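Local coordinates for uncharacterized protein YPL067C (Saccharomyces cerevisiae, PDB 5KCI) that is of unknown function but is probably a histidine triad protein connected with amyloid toxicity, at residues Pro138-Leu143 with Gly147-Phe152; Ala128-Phe133 with Phe165-Leu170; Leu171-Glu176 with Thr185-Ile190. One frame throughout, in Å; residues are numbered along the deposited sequence.

Contact 1. Residues Pro138-Leu143 with Gly147-Phe152; sequences PLLRPL and GHVAWF
Leu143 meets Val149 and His148 where helix 141-146 turns into strand 149-152. Its CB lies 3.7 Å from Val149 CG2, the closest apolar approach between Pro138-Leu143 and Gly147-Phe152. CG then turns to the backbone N side, opposite the carbonyl carbon (chi1 -62°), which carries CD2 to His148 and CD1 toward Phe173. At the tip, CD2 of Leu143 rests 4.1 Å from CB of His148. The two side chains cross at about a right angle. CD2 also packs by the backbone O of Phe172. The other methyl, CD1, packs against the ring of Phe173. Val149 also reaches Leu140, but more loosely, with Leu140 CB 4.5 Å from Val149 CG2. That one methyl branch of the valine faces both leucines, Leu140 only loosely.

The backbone closes the same corner. His148 N donates to Leu143 O at 2.8 Å, and the bond is nearly straight (165°). Gly147 N is also near this oxygen, at 3.1 Å from Leu143 O, but its angle is too poor for a hydrogen bond. Gly147 has positive phi and ends the helix in a Schellman motif. The chain then passes directly into the edge strand.

CB of His148 points to the helix, but its imidazole leads away. The ring makes edge-to-face contacts with Trp19 and Phe172. Leu140, Leu143 and Val149 all touch Leu171 on strand 165-172, so the corner packs onto the next strand of the antiparallel sheet. Ala150 instead meets helix 19-28, and Trp151 meets helix 120-135, which places strand 149-152 between helices on its two sides.

Contact 2. Residues Ala128-Phe133 with Phe165-Leu170; sequences ARMNAF and FHAHVL. With SO4 (sulfate ion), chain D.
Met130 reaches from its helix to Phe165 and Ala167 through its terminal methyl. CE stands at the edge of the phenyl ring, near its plane, 3.7 Å from Phe165 CE2. It also lies 4.0 Å from Ala167 CB. CG of Met130 is anti to the backbone N (chi1 178°), and bends at both later torsions fold the chain so that CE ends against the strand.

His166 and His168 alternate with these residues and grip a sulfate, probably from the crystallisation liquor. His166 NE2 donates to sulfate O1 at 2.7 Å (164°). His168 NE2 donates to O2 at 2.8 Å, almost straight (172°), with a weak second bond to O3. The sulfur lies in the plane of both rings, at their edges. In the next shell, His166 ND1 bonds Ile164 O and His168 ND1 bonds His104 NE2, which would hold each ring in its rotation. Ser160 N and Asn154 ND2 also bond the sulfate. The His-Ala-His sequence recalls a histidine-triad signature, so this may be an anion or phosphate pocket.

Strand 165-172 runs between strands 102-109 and 149-152. Helix 120-135 covers the face that bears Phe165 and Ala167, and the sulfate lies on the other, with His166 and His168.

Contact 3. Residues Leu171-Glu176 with Thr185-Ile190; sequences LFFPRE and TTVDDI
Phe173 packs against Val187 and Thr186, just after the end of strand 165-172. Atoms CE1, CZ and CE2 of the ring do the touching. CE1 of Phe173 is 3.9 Å from Val187 CG2, and CE2 is 4.1 Å from Thr186 CG2. Both methyls approach the ring at a slant. CG of Phe173 sits beside the backbone N (chi1 -61°), which swings the ring out to the helix. One helical turn on from Val187, Ile190 meets Leu171 tip to tip, with Leu171 CD1 3.9 Å from Ile190 CD1. The contact here is made by carbon atoms alone, and no hydrogen bond crosses it.

The other side is looser and polar. Thr186 is the borderline residue: its methyl faces Phe173 while OG1 bonds back to Gln182 O within the helix. Thr185 and Asp188 are exposed, and Asp188 OD2 forms a salt bridge with Lys184 NZ. On the other segment the chain has left the strand by Phe173, and Arg175 and Glu176 are exposed and touch nothing on Thr185-Ile190.

Val103 of strand 102-109 touches both Phe173 and Val187, and Tyr178 meets the Phe173 ring edge-to-face. Helix 180-193 therefore spans two adjacent strands through its apolar stripe. This is helix-on-sheet packing, in which one amphipathic helix covers part of a face of an antiparallel sheet.

In the fold
All three contacts join helices to one antiparallel sheet. Contacts 1 and 2 have centres 11 Å apart and meet through Trp151 NE1 and Asn131 OD1, 2.8 Å apart and probably hydrogen-bonded. Strand pairing joins them as well, with Phe152 O 2.8 Å from His168 N. Contacts 1 and 3 lie 10 Å apart between centres. There His148 O and Phe172 N are 2.9 Å apart. Contacts 2 and 3 share strand 165-172 but are 18 Å apart between centres. The sulfate belongs to the contact 2 end of that strand. A zinc ion lies elsewhere, about 10 Å from the side chain of Ile190 in contact 3.

Contact 1. Residues Pro138-Leu143 with Gly147-Phe152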
# COMPACT_ATOMS: atom_id res chain seq x y z
N PRO A 138 -12.59 6.51 -7.95
CA PRO A 138 -13.08 7.91 -7.94
C PRO A 138 -12.46 8.74 -6.84
O PRO A 138 -12.22 9.95 -7.04
CB PRO A 138 -14.59 7.77 -7.74
CG PRO A 138 -14.92 6.36 -8.06
CD PRO A 138 -13.69 5.56 -7.74
N LEU A 139 -12.20 8.14 -5.68
CA LEU A 139 -11.65 8.90 -4.57
C LEU A 139 -10.23 9.39 -4.85
O LEU A 139 -9.77 10.28 -4.14
CB LEU A 139 -11.68 8.06 -3.29
CG LEU A 139 -13.06 7.66 -2.75
CD1 LEU A 139 -12.89 6.65 -1.63
CD2 LEU A 139 -13.83 8.86 -2.24
N LEU A 140 -9.56 8.87 -5.87
CA LEU A 140 -8.22 9.31 -6.24
C LEU A 140 -8.20 10.18 -7.50
O LEU A 140 -7.11 10.57 -7.96
CB LEU A 140 -7.30 8.09 -6.47
CG LEU A 140 -7.18 7.10 -5.30
CD1 LEU A 140 -6.22 6.00 -5.62
CD2 LEU A 140 -6.73 7.84 -4.03
N ARG A 141 -9.37 10.48 -8.08
CA ARG A 141 -9.42 11.09 -9.41
C ARG A 141 -8.48 12.29 -9.56
O ARG A 141 -7.65 12.31 -10.47
CB ARG A 141 -10.86 11.51 -9.73
CG ARG A 141 -11.04 12.32 -11.01
CD ARG A 141 -12.40 12.99 -11.05
NE ARG A 141 -12.67 13.78 -9.84
CZ ARG A 141 -12.27 15.03 -9.65
NH1 ARG A 141 -11.57 15.67 -10.59
NH2 ARG A 141 -12.56 15.65 -8.52
N PRO A 142 -8.59 13.33 -8.74
CA PRO A 142 -7.76 14.51 -9.03
C PRO A 142 -6.29 14.24 -8.79
O PRO A 142 -5.45 14.74 -9.54
CB PRO A 142 -8.33 15.58 -8.10
CG PRO A 142 -8.90 14.89 -7.02
CD PRO A 142 -9.41 13.53 -7.53
N LEU A 143 -5.97 13.37 -7.82
CA LEU A 143 -4.58 12.96 -7.60
C LEU A 143 -4.02 12.21 -8.79
O LEU A 143 -2.89 12.47 -9.24
CB LEU A 143 -4.49 12.09 -6.36
CG LEU A 143 -4.90 12.77 -5.04
CD1 LEU A 143 -4.89 11.76 -3.90
CD2 LEU A 143 -4.00 13.92 -4.71
N GLY A 147 -0.75 13.13 -11.39
CA GLY A 147 0.44 12.34 -11.22
C GLY A 147 0.86 12.16 -9.77
O GLY A 147 2.03 11.94 -9.48
N HIS A 148 -0.10 12.25 -8.84
CA HIS A 148 0.19 12.31 -7.42
C HIS A 148 -0.25 11.04 -6.71
O HIS A 148 -0.53 11.05 -5.50
CB HIS A 148 -0.48 13.55 -6.82
CG HIS A 148 0.24 14.80 -7.17
ND1 HIS A 148 -0.24 16.07 -6.86
CD2 HIS A 148 1.42 14.99 -7.80
CE1 HIS A 148 0.62 16.97 -7.30
NE2 HIS A 148 1.64 16.34 -7.86
N VAL A 149 -0.29 9.94 -7.45
CA VAL A 149 -0.44 8.61 -6.88
C VAL A 149 0.76 7.79 -7.33
O VAL A 149 1.07 7.75 -8.52
CB VAL A 149 -1.73 7.93 -7.35
CG1 VAL A 149 -1.88 6.55 -6.65
CG2 VAL A 149 -2.94 8.80 -7.07
N ALA A 150 1.40 7.10 -6.38
CA ALA A 150 2.47 6.18 -6.74
C ALA A 150 2.34 4.94 -5.87
O ALA A 150 1.69 4.96 -4.83
CB ALA A 150 3.86 6.79 -6.53
N TRP A 151 3.01 3.87 -6.29
CA TRP A 151 2.93 2.66 -5.49
C TRP A 151 4.17 1.82 -5.73
O TRP A 151 4.84 1.94 -6.76
CB TRP A 151 1.66 1.84 -5.80
CG TRP A 151 1.61 1.23 -7.17
CD1 TRP A 151 1.09 1.80 -8.30
CD2 TRP A 151 2.06 -0.08 -7.55
NE1 TRP A 151 1.21 0.93 -9.36
CE2 TRP A 151 1.80 -0.23 -8.93
CE3 TRP A 151 2.67 -1.13 -6.87
CZ2 TRP A 151 2.12 -1.40 -9.65
CZ3 TRP A 151 3.00 -2.31 -7.59
CH2 TRP A 151 2.71 -2.42 -8.96
N PHE A 152 4.49 0.99 -4.72
CA PHE A 152 5.57 0.04 -4.86
C PHE A 152 5.31 -1.13 -3.94
O PHE A 152 4.60 -1.03 -2.95
CB PHE A 152 6.94 0.62 -4.53
CG PHE A 152 7.04 1.18 -3.13
CD1 PHE A 152 6.59 2.47 -2.83
CD2 PHE A 152 7.64 0.44 -2.13
CE1 PHE A 152 6.69 2.95 -1.55
CE2 PHE A 152 7.74 0.93 -0.84
CZ PHE A 152 7.29 2.18 -0.54

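Contact 2. Residues Ala128-Phe133 with Phe165-Leu170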
# COMPACT_ATOMS: atom_id res chain seq x y z
N ALA A 128 0.14 -4.22 -14.39
CA ALA A 128 -0.98 -3.64 -15.12
C ALA A 128 -2.26 -3.73 -14.31
O ALA A 128 -3.07 -2.79 -14.31
CB ALA A 128 -1.15 -4.33 -16.48
N ARG A 129 -2.47 -4.87 -13.63
CA ARG A 129 -3.65 -5.03 -12.79
C ARG A 129 -3.67 -4.04 -11.63
O ARG A 129 -4.70 -3.42 -11.34
CB ARG A 129 -3.73 -6.45 -12.25
CG ARG A 129 -4.98 -6.74 -11.41
CD ARG A 129 -6.25 -6.74 -12.25
NE ARG A 129 -7.43 -7.09 -11.46
CZ ARG A 129 -8.69 -6.93 -11.85
NH1 ARG A 129 -8.97 -6.39 -13.04
NH2 ARG A 129 -9.68 -7.29 -11.05
N MET A 130 -2.53 -3.90 -10.93
CA MET A 130 -2.47 -2.91 -9.85
C MET A 130 -2.78 -1.51 -10.38
O MET A 130 -3.54 -0.74 -9.78
CB MET A 130 -1.09 -2.93 -9.20
CG MET A 130 -0.94 -1.91 -8.09
SD MET A 130 -2.10 -2.15 -6.72
CE MET A 130 -1.39 -3.65 -6.12
N ASN A 131 -2.15 -1.16 -11.50
CA ASN A 131 -2.38 0.16 -12.09
C ASN A 131 -3.85 0.38 -12.41
O ASN A 131 -4.42 1.44 -12.10
CB ASN A 131 -1.49 0.33 -13.32
CG ASN A 131 -0.06 0.66 -12.94
OD1 ASN A 131 0.20 1.31 -11.93
ND2 ASN A 131 0.87 0.27 -13.79
N ALA A 132 -4.50 -0.60 -13.04
CA ALA A 132 -5.91 -0.48 -13.38
C ALA A 132 -6.76 -0.29 -12.14
O ALA A 132 -7.71 0.53 -12.13
CB ALA A 132 -6.37 -1.70 -14.15
N PHE A 133 -6.42 -1.00 -11.07
CA PHE A 133 -7.16 -0.90 -9.83
C PHE A 133 -7.10 0.51 -9.28
O PHE A 133 -8.13 1.09 -8.92
CB PHE A 133 -6.61 -1.86 -8.79
CG PHE A 133 -7.32 -1.80 -7.47
CD1 PHE A 133 -8.67 -2.06 -7.37
CD2 PHE A 133 -6.62 -1.46 -6.32
CE1 PHE A 133 -9.32 -2.01 -6.12
CE2 PHE A 133 -7.25 -1.42 -5.09
CZ PHE A 133 -8.60 -1.70 -4.99
N PHE A 165 0.12 -10.39 0.39
CA PHE A 165 0.51 -9.31 -0.50
C PHE A 165 0.14 -7.96 0.08
O PHE A 165 -0.98 -7.75 0.56
CB PHE A 165 -0.16 -9.48 -1.86
CG PHE A 165 0.17 -8.37 -2.82
CD1 PHE A 165 1.25 -8.49 -3.69
CD2 PHE A 165 -0.56 -7.21 -2.83
CE1 PHE A 165 1.57 -7.44 -4.56
CE2 PHE A 165 -0.24 -6.17 -3.71
CZ PHE A 165 0.83 -6.32 -4.58
N HIS A 166 1.08 -7.03 0.06
CA HIS A 166 0.77 -5.65 0.37
C HIS A 166 1.62 -4.72 -0.48
O HIS A 166 2.80 -4.99 -0.72
CB HIS A 166 0.97 -5.30 1.85
CG HIS A 166 2.28 -5.73 2.41
ND1 HIS A 166 2.62 -7.06 2.59
CD2 HIS A 166 3.34 -5.01 2.87
CE1 HIS A 166 3.83 -7.14 3.10
NE2 HIS A 166 4.29 -5.91 3.29
N ALA A 167 0.96 -3.66 -0.95
CA ALA A 167 1.58 -2.61 -1.73
C ALA A 167 1.57 -1.33 -0.91
O ALA A 167 0.62 -1.05 -0.17
CB ALA A 167 0.84 -2.37 -3.06
N HIS A 168 2.63 -0.57 -1.04
CA HIS A 168 2.70 0.77 -0.48
C HIS A 168 2.11 1.74 -1.51
O HIS A 168 2.54 1.77 -2.66
CB HIS A 168 4.14 1.11 -0.13
CG HIS A 168 4.71 0.20 0.91
ND1 HIS A 168 4.65 0.50 2.25
CD2 HIS A 168 5.27 -1.03 0.82
CE1 HIS A 168 5.18 -0.49 2.95
NE2 HIS A 168 5.57 -1.43 2.10
N VAL A 169 1.07 2.46 -1.10
CA VAL A 169 0.34 3.37 -1.98
C VAL A 169 0.54 4.75 -1.40
O VAL A 169 0.14 4.99 -0.26
CB VAL A 169 -1.15 3.04 -2.06
CG1 VAL A 169 -1.89 4.06 -2.88
CG2 VAL A 169 -1.40 1.64 -2.64
N LEU A 170 1.17 5.62 -2.17
CA LEU A 170 1.51 6.97 -1.76
C LEU A 170 0.61 7.95 -2.48
O LEU A 170 0.44 7.85 -3.69
CB LEU A 170 2.97 7.31 -2.10
CG LEU A 170 4.01 6.30 -1.60
CD1 LEU A 170 5.40 6.83 -1.91
CD2 LEU A 170 3.89 6.02 -0.14
S SO4 D . 6.95 -4.12 4.16
O1 SO4 D . 6.53 -5.42 4.74
O2 SO4 D . 6.59 -3.96 2.77
O3 SO4 D . 6.33 -3.01 4.92
O4 SO4 D . 8.40 -4.00 4.27

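Contact 3. Residues Leu171-Glu176 with Thr185-Ile190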
# COMPACT_ATOMS: atom_id res chain seq x y z
N LEU A 171 0.08 8.92 -1.71
CA LEU A 171 -0.80 9.94 -2.25
C LEU A 171 -0.18 11.28 -1.92
O LEU A 171 0.14 11.51 -0.75
CB LEU A 171 -2.19 9.88 -1.62
CG LEU A 171 -2.94 8.55 -1.70
CD1 LEU A 171 -4.31 8.71 -1.10
CD2 LEU A 171 -2.99 8.07 -3.12
N PHE A 172 -0.01 12.15 -2.91
CA PHE A 172 0.62 13.45 -2.66
C PHE A 172 -0.45 14.54 -2.65
O PHE A 172 -1.15 14.75 -3.65
CB PHE A 172 1.70 13.75 -3.69
CG PHE A 172 2.53 15.01 -3.39
CD1 PHE A 172 2.79 15.43 -2.09
CD2 PHE A 172 3.09 15.73 -4.44
CE1 PHE A 172 3.55 16.56 -1.85
CE2 PHE A 172 3.87 16.86 -4.19
CZ PHE A 172 4.09 17.26 -2.89
N PHE A 173 -0.52 15.26 -1.53
CA PHE A 173 -1.40 16.41 -1.34
C PHE A 173 -0.47 17.61 -1.13
O PHE A 173 -0.10 17.91 0.01
CB PHE A 173 -2.33 16.23 -0.15
CG PHE A 173 -3.25 15.04 -0.24
CD1 PHE A 173 -2.87 13.81 0.25
CD2 PHE A 173 -4.51 15.17 -0.77
CE1 PHE A 173 -3.73 12.76 0.20
CE2 PHE A 173 -5.37 14.13 -0.82
CZ PHE A 173 -4.97 12.89 -0.34
N PRO A 174 -0.06 18.32 -2.18
CA PRO A 174 0.85 19.46 -1.99
C PRO A 174 0.28 20.49 -1.02
O PRO A 174 -0.93 20.73 -0.96
CB PRO A 174 1.00 20.05 -3.40
CG PRO A 174 0.63 18.89 -4.33
CD PRO A 174 -0.47 18.17 -3.58
N ARG A 175 1.16 21.07 -0.22
CA ARG A 175 0.74 22.02 0.81
C ARG A 175 0.09 23.26 0.19
O ARG A 175 -0.74 23.92 0.83
CB ARG A 175 1.94 22.38 1.68
CG ARG A 175 2.30 21.31 2.71
CD ARG A 175 1.30 21.28 3.87
NE ARG A 175 1.73 20.37 4.93
CZ ARG A 175 1.18 19.18 5.20
NH1 ARG A 175 0.15 18.72 4.49
NH2 ARG A 175 1.66 18.45 6.19
N GLU A 176 0.47 23.62 -1.03
CA GLU A 176 -0.15 24.79 -1.65
C GLU A 176 -1.51 24.46 -2.25
O GLU A 176 -2.19 25.37 -2.74
CB GLU A 176 0.79 25.41 -2.70
CG GLU A 176 0.95 24.64 -4.01
CD GLU A 176 1.92 23.45 -3.94
OE1 GLU A 176 2.39 23.10 -2.82
OE2 GLU A 176 2.22 22.88 -5.02
N THR A 185 -9.05 15.02 6.28
CA THR A 185 -10.42 14.75 5.87
C THR A 185 -10.48 13.77 4.72
O THR A 185 -11.21 12.77 4.78
CB THR A 185 -11.11 16.07 5.49
OG1 THR A 185 -11.26 16.87 6.66
CG2 THR A 185 -12.49 15.84 4.86
N THR A 186 -9.72 14.02 3.66
CA THR A 186 -9.80 13.15 2.48
C THR A 186 -9.31 11.74 2.79
O THR A 186 -9.92 10.75 2.38
CB THR A 186 -8.99 13.76 1.33
OG1 THR A 186 -9.35 15.14 1.17
CG2 THR A 186 -9.26 13.00 0.03
N VAL A 187 -8.22 11.62 3.53
CA VAL A 187 -7.68 10.29 3.81
C VAL A 187 -8.63 9.52 4.71
O VAL A 187 -8.86 8.32 4.52
CB VAL A 187 -6.27 10.42 4.40
CG1 VAL A 187 -5.76 9.07 4.91
CG2 VAL A 187 -5.34 11.03 3.35
N ASP A 188 -9.21 10.19 5.71
CA ASP A 188 -10.23 9.53 6.54
C ASP A 188 -11.38 9.05 5.67
O ASP A 188 -11.89 7.94 5.85
CB ASP A 188 -10.73 10.50 7.63
CG ASP A 188 -9.73 10.69 8.78
OD1 ASP A 188 -8.70 9.98 8.84
OD2 ASP A 188 -9.96 11.54 9.66
N ASP A 189 -11.77 9.86 4.69
CA ASP A 189 -12.81 9.47 3.74
C ASP A 189 -12.43 8.19 3.00
O ASP A 189 -13.20 7.22 2.95
CB ASP A 189 -13.03 10.63 2.76
CG ASP A 189 -14.45 10.69 2.24
OD1 ASP A 189 -15.37 10.56 3.06
OD2 ASP A 189 -14.63 10.86 1.02
N ILE A 190 -11.23 8.17 2.43
CA ILE A 190 -10.77 7.00 1.68
C ILE A 190 -10.78 5.76 2.55
O ILE A 190 -11.25 4.69 2.15
CB ILE A 190 -9.36 7.26 1.11
CG1 ILE A 190 -9.45 8.28 -0.00
CG2 ILE A 190 -8.72 5.97 0.63
CD1 ILE A 190 -8.16 8.98 -0.29